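Local coordinates for dihydroorotate dehydrogenase (Schistosoma mansoni, PDB 6UY4), which probably catalyses the oxidation of (S)-dihydroorotate to orotate with a quinone as electron acceptor, an FMN-dependent step of de novo pyrimidine synthesis, at residues Asn200-Pro204 against Ser243-Asn247; Ser311-Arg316 against Lys343-Ala348; Ser108-Val112 against Asp195-Ile199; Lys215-Arg219 against Ile254-Asp260. One frame throughout, in Å; residues are numbered along the deposited sequence.

From the N terminus, contact 3 comes first: it joins strands 109-115 and 196-200, two apart in the barrel order, through side chains in the core, and closes the loop from 112 to 195. Contact 1 opens where strand 196-200 ends and joins the loops after strands 196-200 and 238-242; contact 4 opens on the helix that follows and joins helices 215-230 and 248-259, each closing the chain between its segments. These two cross, and they meet where Ile254 packs on Val201 and Glu246. Contact 2, in series further on, pairs helices 305-321 and 337-346 and touches contact 1 through Cys314 on Pro244. None of the contacts nests inside another.

Contact 1: residues Asn200-Pro204 against Ser243-Asn247; sequences NVSSP and SPDEN. With FMN (flavin mononucleotide), chain G.
Pro204 lies against the carboxylate of Glu246, and this pair makes the outer half of the contact. The proline presents its ring carbons CD and CG: Pro204 CD is 3.4 Å from Glu246 OE2, while Pro204 CG is 3.9 Å from Glu246 OE1, so both oxygens touch the ring in van der Waals contact, the two side chains meeting at a slant. Glu246 gets there by folding back: its chain kinks at chi2 (-79°), which swings the carboxylate from the turn toward the other loop. There Glu246 OE2 also comes within 4.3 Å of Val201 CG1.

Each segment leads out of the C-terminal end of a strand of the TIM barrel, 196-200 and 238-242, neighbours in the parallel sheet; this is the barrel end where the cofactor sits. Asn200, the last residue of its strand, donates from ND2 to O2 of FMN at 2.7 Å in a nearly straight bond (167°), and Asn169 holds its OD1.

Ser243, third in buried area, carries the inner half. Its hydroxyl is turned to Ser203, and the weak hydrogen bond between Ser203 OG and Ser243 OG measures 3.4 Å. The same Ser243 OG takes a second weak bond, from Asp245 N at 3.3 Å, inside the type I turn that runs from Ser243 to Glu246. Asp245 directs its carboxylate elsewhere, to Lys310 and the backbone N of Leu275.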
loop_
_atom_site.group_PDB
_atom_site.type_symbol
_atom_site.label_atom_id
_atom_site.label_comp_id
_atom_site.label_asym_id
_atom_site.label_seq_id
_atom_site.Cartn_x
_atom_site.Cartn_y
_atom_site.Cartn_z
ATOM N N ASN A 200 0.694 -7.569 6.208
ATOM C CA ASN A 200 2.064 -7.135 5.973
ATOM C C ASN A 200 3.042 -8.093 6.644
ATOM O O ASN A 200 2.959 -8.326 7.856
ATOM C CB ASN A 200 2.272 -5.716 6.495
ATOM C CG ASN A 200 1.649 -4.667 5.600
ATOM O OD1 ASN A 200 0.839 -4.980 4.727
ATOM N ND2 ASN A 200 2.025 -3.412 5.812
ATOM N N VAL A 201 3.965 -8.648 5.858
ATOM C CA VAL A 201 5.078 -9.396 6.428
ATOM C C VAL A 201 6.017 -8.425 7.130
ATOM O O VAL A 201 6.328 -7.346 6.607
ATOM C CB VAL A 201 5.815 -10.189 5.335
ATOM C CG1 VAL A 201 7.063 -10.852 5.903
ATOM C CG2 VAL A 201 4.900 -11.226 4.724
ATOM N N SER A 202 6.459 -8.796 8.330
ATOM C CA SER A 202 7.337 -7.931 9.108
ATOM C C SER A 202 8.653 -7.711 8.373
ATOM O O SER A 202 9.336 -8.671 8.001
ATOM C CB SER A 202 7.593 -8.544 10.482
ATOM O OG SER A 202 8.549 -9.587 10.405
ATOM N N SER A 203 8.998 -6.445 8.157
ATOM C CA SER A 203 10.229 -6.119 7.464
ATOM C C SER A 203 11.427 -6.431 8.353
ATOM O O SER A 203 11.349 -6.301 9.578
ATOM C CB SER A 203 10.248 -4.646 7.068
ATOM O OG SER A 203 11.518 -4.266 6.566
ATOM N N PRO A 204 12.547 -6.852 7.770
ATOM C CA PRO A 204 13.745 -7.076 8.589
ATOM C C PRO A 204 14.419 -5.768 8.986
ATOM O O PRO A 204 15.636 -5.618 8.830
ATOM C CB PRO A 204 14.638 -7.930 7.677
ATOM C CG PRO A 204 14.230 -7.533 6.305
ATOM C CD PRO A 204 12.749 -7.276 6.371
ATOM N N SER A 243 8.326 -6.882 1.983
ATOM C CA SER A 243 9.374 -5.876 1.938
ATOM C C SER A 243 10.368 -6.188 0.827
ATOM O O SER A 243 10.662 -7.361 0.568
ATOM C CB SER A 243 10.113 -5.810 3.276
ATOM O OG SER A 243 11.204 -4.909 3.219
ATOM N N PRO A 244 10.898 -5.168 0.149
ATOM C CA PRO A 244 11.895 -5.409 -0.902
ATOM C C PRO A 244 13.297 -5.676 -0.381
ATOM O O PRO A 244 14.204 -5.905 -1.189
ATOM C CB PRO A 244 11.852 -4.103 -1.707
ATOM C CG PRO A 244 11.505 -3.071 -0.692
ATOM C CD PRO A 244 10.563 -3.738 0.278
ATOM N N ASP A 245 13.502 -5.657 0.934
ATOM C CA ASP A 245 14.821 -5.819 1.526
ATOM C C ASP A 245 15.116 -7.252 1.944
ATOM O O ASP A 245 16.175 -7.506 2.526
ATOM C CB ASP A 245 14.970 -4.885 2.730
ATOM C CG ASP A 245 14.733 -3.434 2.370
ATOM O OD1 ASP A 245 15.047 -3.050 1.223
ATOM O OD2 ASP A 245 14.228 -2.678 3.227
ATOM N N GLU A 246 14.212 -8.188 1.669
ATOM C CA GLU A 246 14.462 -9.584 1.993
ATOM C C GLU A 246 15.554 -10.145 1.092
ATOM O O GLU A 246 15.588 -9.872 -0.112
ATOM C CB GLU A 246 13.181 -10.405 1.834
ATOM C CG GLU A 246 11.963 -9.830 2.545
ATOM C CD GLU A 246 11.951 -10.121 4.035
ATOM O OE1 GLU A 246 12.884 -10.791 4.525
ATOM O OE2 GLU A 246 11.003 -9.680 4.717
ATOM N N ASN A 247 16.454 -10.932 1.677
ATOM C CA ASN A 247 17.485 -11.581 0.883
ATOM C C ASN A 247 16.865 -12.706 0.053
ATOM O O ASN A 247 15.669 -12.997 0.144
ATOM C CB ASN A 247 18.615 -12.088 1.778
ATOM C CG ASN A 247 18.128 -12.995 2.894
ATOM O OD1 ASN A 247 17.270 -13.854 2.691
ATOM N ND2 ASN A 247 18.682 -12.807 4.086
HETATM N N1 FMN G . 1.926 0.348 3.572
HETATM C C2 FMN G . 1.119 -0.496 4.309
HETATM O O2 FMN G . 1.012 -1.678 3.990
HETATM N N3 FMN G . 0.429 -0.016 5.403
HETATM C C4 FMN G . 0.543 1.310 5.768
HETATM O O4 FMN G . -0.071 1.737 6.744
HETATM C C4A FMN G . 1.355 2.163 5.029
HETATM N N5 FMN G . 1.474 3.489 5.389
HETATM C C5A FMN G . 2.277 4.335 4.652
HETATM C C6 FMN G . 2.390 5.672 5.020
HETATM C C7 FMN G . 3.199 6.530 4.286
HETATM C C7M FMN G . 3.318 7.971 4.688
HETATM C C8 FMN G . 3.896 6.052 3.181
HETATM C C8M FMN G . 4.770 6.976 2.386
HETATM C C9 FMN G . 3.782 4.714 2.815
HETATM C C9A FMN G . 2.972 3.851 3.548
HETATM N N10 FMN G . 2.851 2.520 3.188
HETATM C C10 FMN G . 2.047 1.677 3.928
HETATM C "C1'" FMN G . 3.592 1.971 2.006
HETATM C "C2'" FMN G . 2.777 2.152 0.731
HETATM O "O2'" FMN G . 1.500 1.579 0.894
HETATM C "C3'" FMN G . 3.466 1.487 -0.452
HETATM O "O3'" FMN G . 3.774 0.150 -0.128
HETATM C "C4'" FMN G . 4.743 2.213 -0.864
HETATM O "O4'" FMN G . 4.708 3.562 -0.452
HETATM C "C5'" FMN G . 4.868 2.152 -2.377
HETATM O "O5'" FMN G . 5.877 3.018 -2.831
HETATM P P FMN G . 5.460 4.270 -3.749
HETATM O O1P FMN G . 6.720 4.991 -4.159
HETATM O O2P FMN G . 4.693 3.800 -4.963
HETATM O O3P FMN G . 4.603 5.201 -2.931
#

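Contact 2: residues Ser311-Arg316 against Lys343-Ala348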
loop_
_atom_site.group_PDB
_atom_site.type_symbol
_atom_site.label_atom_id
_atom_site.label_comp_id
_atom_site.label_asym_id
_atom_site.label_seq_id
_atom_site.Cartn_x
_atom_site.Cartn_y
_atom_site.Cartn_z
ATOM N N SER A 311 12.106 -2.363 -5.994
ATOM C CA SER A 311 10.823 -3.034 -5.805
ATOM C C SER A 311 10.393 -3.791 -7.055
ATOM O O SER A 311 9.694 -4.805 -6.952
ATOM C CB SER A 311 9.750 -2.021 -5.403
ATOM O OG SER A 311 9.569 -1.039 -6.407
ATOM N N THR A 312 10.797 -3.321 -8.237
ATOM C CA THR A 312 10.461 -4.037 -9.465
ATOM C C THR A 312 11.280 -5.316 -9.593
ATOM O O THR A 312 10.747 -6.373 -9.952
ATOM C CB THR A 312 10.679 -3.135 -10.681
ATOM O OG1 THR A 312 9.888 -1.948 -10.545
ATOM C CG2 THR A 312 10.278 -3.859 -11.959
ATOM N N ASP A 313 12.583 -5.237 -9.306
ATOM C CA ASP A 313 13.423 -6.431 -9.334
ATOM C C ASP A 313 12.917 -7.481 -8.357
ATOM O O ASP A 313 12.863 -8.673 -8.687
ATOM C CB ASP A 313 14.873 -6.066 -9.019
ATOM C CG ASP A 313 15.539 -5.291 -10.141
ATOM O OD1 ASP A 313 15.136 -5.469 -11.311
ATOM O OD2 ASP A 313 16.474 -4.514 -9.852
ATOM N N CYS A 314 12.539 -7.057 -7.147
ATOM C CA CYS A 314 11.971 -7.988 -6.178
ATOM C C CYS A 314 10.702 -8.630 -6.717
ATOM O O CYS A 314 10.486 -9.836 -6.550
ATOM C CB CYS A 314 11.692 -7.267 -4.861
ATOM S SG CYS A 314 10.979 -8.311 -3.570
ATOM N N LEU A 315 9.853 -7.838 -7.378
ATOM C CA LEU A 315 8.653 -8.381 -8.005
ATOM C C LEU A 315 9.013 -9.404 -9.076
ATOM O O LEU A 315 8.418 -10.485 -9.145
ATOM C CB LEU A 315 7.820 -7.249 -8.607
ATOM C CG LEU A 315 6.640 -7.670 -9.483
ATOM C CD1 LEU A 315 5.567 -8.344 -8.645
ATOM C CD2 LEU A 315 6.071 -6.480 -10.241
ATOM N N ARG A 316 9.992 -9.074 -9.922
ATOM C CA ARG A 316 10.410 -9.997 -10.970
ATOM C C ARG A 316 10.950 -11.297 -10.386
ATOM O O ARG A 316 10.817 -12.358 -11.007
ATOM C CB ARG A 316 11.455 -9.328 -11.866
ATOM C CG ARG A 316 11.796 -10.111 -13.125
ATOM C CD ARG A 316 12.727 -9.331 -14.046
ATOM N NE ARG A 316 12.112 -8.110 -14.561
ATOM C CZ ARG A 316 12.454 -6.882 -14.181
ATOM N NH1 ARG A 316 13.414 -6.706 -13.284
ATOM N NH2 ARG A 316 11.839 -5.829 -14.704
ATOM N N LYS A 343 6.248 -3.109 -14.307
ATOM C CA LYS A 343 5.783 -4.014 -13.262
ATOM C C LYS A 343 4.792 -5.032 -13.812
ATOM O O LYS A 343 4.845 -6.213 -13.449
ATOM C CB LYS A 343 5.153 -3.222 -12.116
ATOM C CG LYS A 343 6.137 -2.385 -11.313
ATOM C CD LYS A 343 5.464 -1.754 -10.103
ATOM C CE LYS A 343 6.437 -0.894 -9.310
ATOM N NZ LYS A 343 7.568 -1.686 -8.751
ATOM N N LEU A 344 3.878 -4.595 -14.684
ATOM C CA LEU A 344 2.909 -5.524 -15.257
ATOM C C LEU A 344 3.593 -6.572 -16.126
ATOM O O LEU A 344 3.202 -7.745 -16.115
ATOM C CB LEU A 344 1.856 -4.760 -16.060
ATOM C CG LEU A 344 0.893 -3.872 -15.267
ATOM C CD1 LEU A 344 -0.086 -3.179 -16.199
ATOM C CD2 LEU A 344 0.150 -4.677 -14.212
ATOM N N ASN A 345 4.618 -6.172 -16.884
ATOM C CA ASN A 345 5.355 -7.144 -17.685
ATOM C C ASN A 345 6.216 -8.051 -16.817
ATOM O O ASN A 345 6.500 -9.189 -17.205
ATOM C CB ASN A 345 6.221 -6.430 -18.723
ATOM C CG ASN A 345 5.401 -5.766 -19.810
ATOM O OD1 ASN A 345 4.297 -6.209 -20.129
ATOM N ND2 ASN A 345 5.938 -4.698 -20.388
ATOM N N ALA A 346 6.635 -7.571 -15.644
ATOM C CA ALA A 346 7.464 -8.372 -14.751
ATOM C C ALA A 346 6.682 -9.474 -14.048
ATOM O O ALA A 346 7.302 -10.384 -13.486
ATOM C CB ALA A 346 8.136 -7.473 -13.713
ATOM N N GLY A 347 5.352 -9.418 -14.061
ATOM C CA GLY A 347 4.554 -10.471 -13.466
ATOM C C GLY A 347 3.387 -9.979 -12.635
ATOM O O GLY A 347 2.657 -10.784 -12.049
ATOM N N ALA A 348 3.194 -8.664 -12.577
ATOM C CA ALA A 348 2.132 -8.083 -11.771
ATOM C C ALA A 348 0.826 -8.038 -12.552
ATOM O O ALA A 348 0.817 -7.800 -13.763
ATOM C CB ALA A 348 2.511 -6.676 -11.307
#
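Lys343 reaches across from its helix and sets its ammonium between two hydroxyls, Ser311 OG at 3.1 Å and Thr312 OG1 at 2.9 Å from Lys343 NZ. It donates to both. Each oxygen is also bonded within its own helix, Ser311 OG to Leu307 O and Thr312 OG1 to Phe308 O, so a buried lysine head is received by hydroxyls that the preceding helical turn holds in place. The chain of Lys343 runs straight through chi2 and chi3 and bends only at the last torsion (chi4 -62°), which brings NZ round to the pair.

Beside this polar clasp lies the tight apolar part. Leu315 drives one branch, CD2, into the end of the other helix, 3.7 Å from Ala348 CB and 3.9 Å from Lys343 CB, and Leu315 CD2 also lies 3.4 Å from the carbonyl oxygen of Lys343. Ala346, among the most deeply covered residues here, adds its CB 4.2 Å from Leu315 CD2. The Lys343 carbonyl accepts Ala348 N as the helix ends in a Schellman motif, with Gly347 at positive phi, which puts Ala348 beside the leucine. The two helices are neighbours on the outside of the TIM barrel; 337-346 belongs to the beta-alpha-beta crossover joining strands 328-331 and 350-353, while Leu315 also packs on Ile270 of strand 267-270.

Toward solvent the fit slackens at Arg316, whose NE is 4.1 Å from Ala346 CB, the methyl oblique to the guanidinium. Exposed Arg316 looks to its own helix instead, where Arg316 NH1 forms a salt bridge with Asp313 OD1 at 2.9 Å.

Contact 3: residues Ser108-Val112 against Asp195-Ile199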
loop_
_atom_site.group_PDB
_atom_site.type_symbol
_atom_site.label_atom_id
_atom_site.label_comp_id
_atom_site.label_asym_id
_atom_site.label_seq_id
_atom_site.Cartn_x
_atom_site.Cartn_y
_atom_site.Cartn_z
ATOM N N SER A 108 -8.780 2.762 -9.504
ATOM C CA SER A 108 -9.720 1.660 -9.652
ATOM C C SER A 108 -9.950 0.907 -8.350
ATOM O O SER A 108 -10.994 0.263 -8.201
ATOM C CB SER A 108 -9.231 0.685 -10.722
ATOM O OG SER A 108 -8.010 0.079 -10.337
ATOM N N HIS A 109 -9.007 0.967 -7.412
ATOM C CA HIS A 109 -9.201 0.336 -6.117
ATOM C C HIS A 109 -8.410 1.092 -5.061
ATOM O O HIS A 109 -7.341 1.642 -5.336
ATOM C CB HIS A 109 -8.802 -1.147 -6.137
ATOM C CG HIS A 109 -7.353 -1.388 -6.421
ATOM N ND1 HIS A 109 -6.842 -1.433 -7.700
ATOM C CD2 HIS A 109 -6.309 -1.617 -5.590
ATOM C CE1 HIS A 109 -5.543 -1.671 -7.644
ATOM N NE2 HIS A 109 -5.194 -1.786 -6.376
ATOM N N ILE A 110 -8.960 1.122 -3.849
ATOM C CA ILE A 110 -8.330 1.757 -2.699
ATOM C C ILE A 110 -8.081 0.689 -1.644
ATOM O O ILE A 110 -8.953 -0.144 -1.375
ATOM C CB ILE A 110 -9.198 2.895 -2.122
ATOM C CG1 ILE A 110 -9.668 3.834 -3.233
ATOM C CG2 ILE A 110 -8.434 3.665 -1.055
ATOM C CD1 ILE A 110 -8.543 4.523 -3.963
ATOM N N GLU A 111 -6.895 0.716 -1.050
ATOM C CA GLU A 111 -6.513 -0.232 -0.009
ATOM C C GLU A 111 -6.551 0.507 1.327
ATOM O O GLU A 111 -5.578 1.140 1.735
ATOM C CB GLU A 111 -5.137 -0.831 -0.295
ATOM C CG GLU A 111 -4.694 -1.895 0.695
ATOM C CD GLU A 111 -3.525 -2.713 0.180
ATOM O OE1 GLU A 111 -3.582 -3.162 -0.986
ATOM O OE2 GLU A 111 -2.547 -2.904 0.935
ATOM N N VAL A 112 -7.698 0.431 2.002
ATOM C CA VAL A 112 -7.842 1.037 3.318
ATOM C C VAL A 112 -6.944 0.310 4.310
ATOM O O VAL A 112 -6.859 -0.925 4.311
ATOM C CB VAL A 112 -9.315 1.000 3.766
ATOM C CG1 VAL A 112 -9.476 1.626 5.143
ATOM C CG2 VAL A 112 -10.197 1.705 2.749
ATOM N N ASP A 195 -13.376 -6.449 -0.252
ATOM C CA ASP A 195 -13.182 -7.257 -1.451
ATOM C C ASP A 195 -11.946 -8.139 -1.333
ATOM O O ASP A 195 -11.932 -9.257 -1.860
ATOM C CB ASP A 195 -13.080 -6.360 -2.685
ATOM C CG ASP A 195 -14.374 -5.630 -2.983
ATOM O OD1 ASP A 195 -15.454 -6.187 -2.689
ATOM O OD2 ASP A 195 -14.312 -4.499 -3.509
ATOM N N TYR A 196 -10.905 -7.658 -0.657
ATOM C CA TYR A 196 -9.730 -8.470 -0.380
ATOM C C TYR A 196 -9.074 -7.966 0.895
ATOM O O TYR A 196 -9.273 -6.822 1.310
ATOM C CB TYR A 196 -8.734 -8.458 -1.551
ATOM C CG TYR A 196 -8.088 -7.118 -1.830
ATOM C CD1 TYR A 196 -6.880 -6.768 -1.236
ATOM C CD2 TYR A 196 -8.672 -6.210 -2.703
ATOM C CE1 TYR A 196 -6.282 -5.549 -1.495
ATOM C CE2 TYR A 196 -8.078 -4.987 -2.969
ATOM C CZ TYR A 196 -6.883 -4.664 -2.360
ATOM O OH TYR A 196 -6.287 -3.451 -2.616
ATOM N N LEU A 197 -8.289 -8.842 1.516
ATOM C CA LEU A 197 -7.575 -8.538 2.745
ATOM C C LEU A 197 -6.078 -8.699 2.515
ATOM O O LEU A 197 -5.644 -9.546 1.729
ATOM C CB LEU A 197 -8.032 -9.447 3.891
ATOM C CG LEU A 197 -9.532 -9.444 4.204
ATOM C CD1 LEU A 197 -9.883 -10.578 5.154
ATOM C CD2 LEU A 197 -9.964 -8.105 4.785
ATOM N N VAL A 198 -5.293 -7.872 3.204
ATOM C CA VAL A 198 -3.841 -7.865 3.069
ATOM C C VAL A 198 -3.220 -7.968 4.454
ATOM O O VAL A 198 -3.732 -7.393 5.422
ATOM C CB VAL A 198 -3.338 -6.597 2.345
ATOM C CG1 VAL A 198 -1.843 -6.691 2.077
ATOM C CG2 VAL A 198 -4.096 -6.384 1.050
ATOM N N ILE A 199 -2.116 -8.706 4.547
ATOM C CA ILE A 199 -1.337 -8.824 5.773
ATOM C C ILE A 199 0.111 -8.490 5.445
ATOM O O ILE A 199 0.688 -9.059 4.512
ATOM C CB ILE A 199 -1.445 -10.232 6.388
ATOM C CG1 ILE A 199 -2.898 -10.539 6.748
ATOM C CG2 ILE A 199 -0.549 -10.351 7.612
ATOM C CD1 ILE A 199 -3.099 -11.899 7.355
#
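Tyr196 and Glu111 make the polar link of this contact. The phenol donates from Tyr196 OH to Glu111 OE1 at 3.2 Å, approaching the anti side of the carboxylate and 15° out of its plane. Glu111 OE1 lies at the edge of the tyrosine ring, and the carboxylate and ring planes stand nearly perpendicular. Glu111 extends its chain from the strand, with CG trans to the backbone N (chi1 -176°), and this length carries the acid across. The carboxylate has further partners: Gln352 NE2 also bonds OE1, and Asn169 ND2 bonds OE2.

The two strands, 109-115 and 196-200, run parallel in sense but at 48° to each other, with strand 165-170 between them in the sheet. They share no backbone bonds here; the contact is made by side chains inside the TIM barrel, and backbone bonds from Ser108 and His109 to strand 86-88 join the ends of the sheet into a closed barrel.

Van der Waals contacts fill in around the polar group. Val198 places CG2 3.8 Å from Glu111 OE2, with Val198 CG1 at 4.0 Å from the same oxygen, so both methyls abut the acid, the two side chains crossing at about a right angle. At the phenol oxygen, His109 CD2 also comes within 3.5 Å of Tyr196 OH. The imidazole is held at both nitrogens, His109 ND1 by Ser108 OG at 3.3 Å and NE2 by Gln352.

Contact 4: residues Lys215-Arg219 against Ile254-Asp260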
loop_
_atom_site.group_PDB
_atom_site.type_symbol
_atom_site.label_atom_id
_atom_site.label_comp_id
_atom_site.label_asym_id
_atom_site.label_seq_id
_atom_site.Cartn_x
_atom_site.Cartn_y
_atom_site.Cartn_z
ATOM N N LYS A 215 10.480 -18.595 9.500
ATOM C CA LYS A 215 9.657 -19.306 8.528
ATOM C C LYS A 215 8.458 -19.972 9.192
ATOM O O LYS A 215 7.360 -19.998 8.623
ATOM C CB LYS A 215 10.508 -20.339 7.790
ATOM C CG LYS A 215 9.800 -21.054 6.654
ATOM C CD LYS A 215 10.739 -22.043 5.981
ATOM C CE LYS A 215 10.063 -22.776 4.837
ATOM N NZ LYS A 215 10.968 -23.799 4.242
ATOM N N GLU A 216 8.643 -20.511 10.397
ATOM C CA GLU A 216 7.560 -21.246 11.042
ATOM C C GLU A 216 6.528 -20.323 11.677
ATOM O O GLU A 216 5.345 -20.679 11.734
ATOM C CB GLU A 216 8.123 -22.213 12.083
ATOM C CG GLU A 216 8.822 -23.412 11.465
ATOM C CD GLU A 216 7.948 -24.135 10.455
ATOM O OE1 GLU A 216 6.747 -24.334 10.736
ATOM O OE2 GLU A 216 8.461 -24.498 9.374
ATOM N N LYS A 217 6.941 -19.148 12.158
ATOM C CA LYS A 217 5.960 -18.185 12.650
ATOM C C LYS A 217 5.086 -17.668 11.515
ATOM O O LYS A 217 3.895 -17.403 11.712
ATOM C CB LYS A 217 6.655 -17.027 13.365
ATOM C CG LYS A 217 7.007 -17.313 14.818
ATOM C CD LYS A 217 5.760 -17.572 15.648
ATOM N N LEU A 218 5.658 -17.520 10.319
ATOM C CA LEU A 218 4.856 -17.129 9.164
ATOM C C LEU A 218 3.881 -18.233 8.776
ATOM O O LEU A 218 2.709 -17.960 8.487
ATOM C CB LEU A 218 5.764 -16.776 7.987
ATOM C CG LEU A 218 5.052 -16.447 6.672
ATOM C CD1 LEU A 218 4.097 -15.275 6.854
ATOM C CD2 LEU A 218 6.059 -16.157 5.569
ATOM N N ARG A 219 4.346 -19.485 8.765
ATOM C CA ARG A 219 3.455 -20.602 8.471
ATOM C C ARG A 219 2.356 -20.714 9.518
ATOM O O ARG A 219 1.200 -21.006 9.190
ATOM C CB ARG A 219 4.255 -21.902 8.390
ATOM C CG ARG A 219 3.466 -23.086 7.856
ATOM C CD ARG A 219 4.231 -24.390 8.032
ATOM N NE ARG A 219 5.557 -24.347 7.420
ATOM C CZ ARG A 219 5.815 -24.707 6.166
ATOM N NH1 ARG A 219 4.837 -25.135 5.380
ATOM N NH2 ARG A 219 7.053 -24.638 5.696
ATOM N N ILE A 254 9.359 -17.230 2.012
ATOM C CA ILE A 254 8.042 -16.599 2.030
ATOM C C ILE A 254 7.175 -17.154 0.907
ATOM O O ILE A 254 5.998 -17.473 1.111
ATOM C CB ILE A 254 8.179 -15.068 1.939
ATOM C CG1 ILE A 254 8.902 -14.521 3.169
ATOM C CG2 ILE A 254 6.813 -14.416 1.791
ATOM C CD1 ILE A 254 9.131 -13.029 3.129
ATOM N N VAL A 255 7.747 -17.288 -0.291
ATOM C CA VAL A 255 6.990 -17.810 -1.426
ATOM C C VAL A 255 6.581 -19.256 -1.177
ATOM O O VAL A 255 5.459 -19.663 -1.503
ATOM C CB VAL A 255 7.809 -17.667 -2.723
ATOM C CG1 VAL A 255 7.131 -18.401 -3.870
ATOM C CG2 VAL A 255 8.003 -16.198 -3.066
ATOM N N GLU A 256 7.478 -20.052 -0.592
ATOM C CA GLU A 256 7.177 -21.460 -0.346
ATOM C C GLU A 256 5.992 -21.615 0.598
ATOM O O GLU A 256 5.048 -22.361 0.313
ATOM C CB GLU A 256 8.408 -22.170 0.217
ATOM C CG GLU A 256 8.125 -23.576 0.717
ATOM C CD GLU A 256 9.351 -24.245 1.302
ATOM O OE1 GLU A 256 10.472 -23.752 1.057
ATOM O OE2 GLU A 256 9.192 -25.261 2.009
ATOM N N VAL A 257 6.025 -20.914 1.733
ATOM C CA VAL A 257 4.928 -20.995 2.693
ATOM C C VAL A 257 3.639 -20.464 2.078
ATOM O O VAL A 257 2.552 -21.011 2.304
ATOM C CB VAL A 257 5.294 -20.242 3.986
ATOM C CG1 VAL A 257 4.103 -20.186 4.927
ATOM C CG2 VAL A 257 6.483 -20.906 4.665
ATOM N N ALA A 258 3.740 -19.398 1.280
ATOM C CA ALA A 258 2.560 -18.807 0.660
ATOM C C ALA A 258 1.919 -19.722 -0.373
ATOM O O ALA A 258 0.732 -19.554 -0.677
ATOM C CB ALA A 258 2.926 -17.471 0.012
ATOM N N LEU A 259 2.666 -20.680 -0.919
ATOM C CA LEU A 259 2.152 -21.568 -1.951
ATOM C C LEU A 259 1.889 -22.985 -1.462
ATOM O O LEU A 259 1.358 -23.794 -2.232
ATOM C CB LEU A 259 3.120 -21.617 -3.142
ATOM C CG LEU A 259 3.304 -20.315 -3.924
ATOM C CD1 LEU A 259 4.190 -20.542 -5.137
ATOM C CD2 LEU A 259 1.960 -19.735 -4.335
ATOM N N ASP A 260 2.244 -23.310 -0.223
ATOM C CA ASP A 260 1.983 -24.643 0.299
ATOM C C ASP A 260 0.482 -24.882 0.401
ATOM O O ASP A 260 -0.281 -23.984 0.767
ATOM C CB ASP A 260 2.643 -24.820 1.666
ATOM C CG ASP A 260 2.511 -26.233 2.198
ATOM O OD1 ASP A 260 3.050 -27.162 1.560
ATOM O OD2 ASP A 260 1.868 -26.415 3.253
#
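With every torsion of its chain near trans (chi1 -174°), Lys215 stretches straight out from the first turn of its helix to the acid of Glu256, likewise extended as far as its carboxylate. The two chains cross at about a right angle, and Lys215 NZ sits 3.2 Å from Glu256 OE2 and equally far from Glu256 OE1: a forked salt bridge whose two hydrogen bonds are both weak. Arg219, one turn on, starts the same way but bends at chi3 (-56°), which folds its guanidinium over Val257.

Val257, the residue with the largest buried area here, sits beneath both basic chains. Its CG1 lies against the backbone and base of Arg219, with Val257 CG1 3.6 Å from Arg219 CA, while Val257 CG2 lies 3.9 Å from Lys215 CG and under one face of the guanidinium, offset toward its rim. Deeper in, Leu218 lays CD2 across Ile254, with Leu218 CD2 4.1 Å from Ile254 CG1.

Charged groups flank this apolar strip on its outer side. Arg219 NE pairs with Glu216 OE2 at 3.5 Å, and Arg219 NH1 makes a long salt bridge of 3.9 Å to Asp260 OD2, which meets the guanidinium at its edge. Asp260 OD2 is also bonded by the backbone N of Lys262.

The segments cross at 28° with their axes 9.9 Å apart, as consecutive helices, 215-230 and 248-259, on the outside of the TIM barrel; strand 238-242 connects them. Beyond the second, Val255 packs on Val318 and Leu321 of helix 305-321.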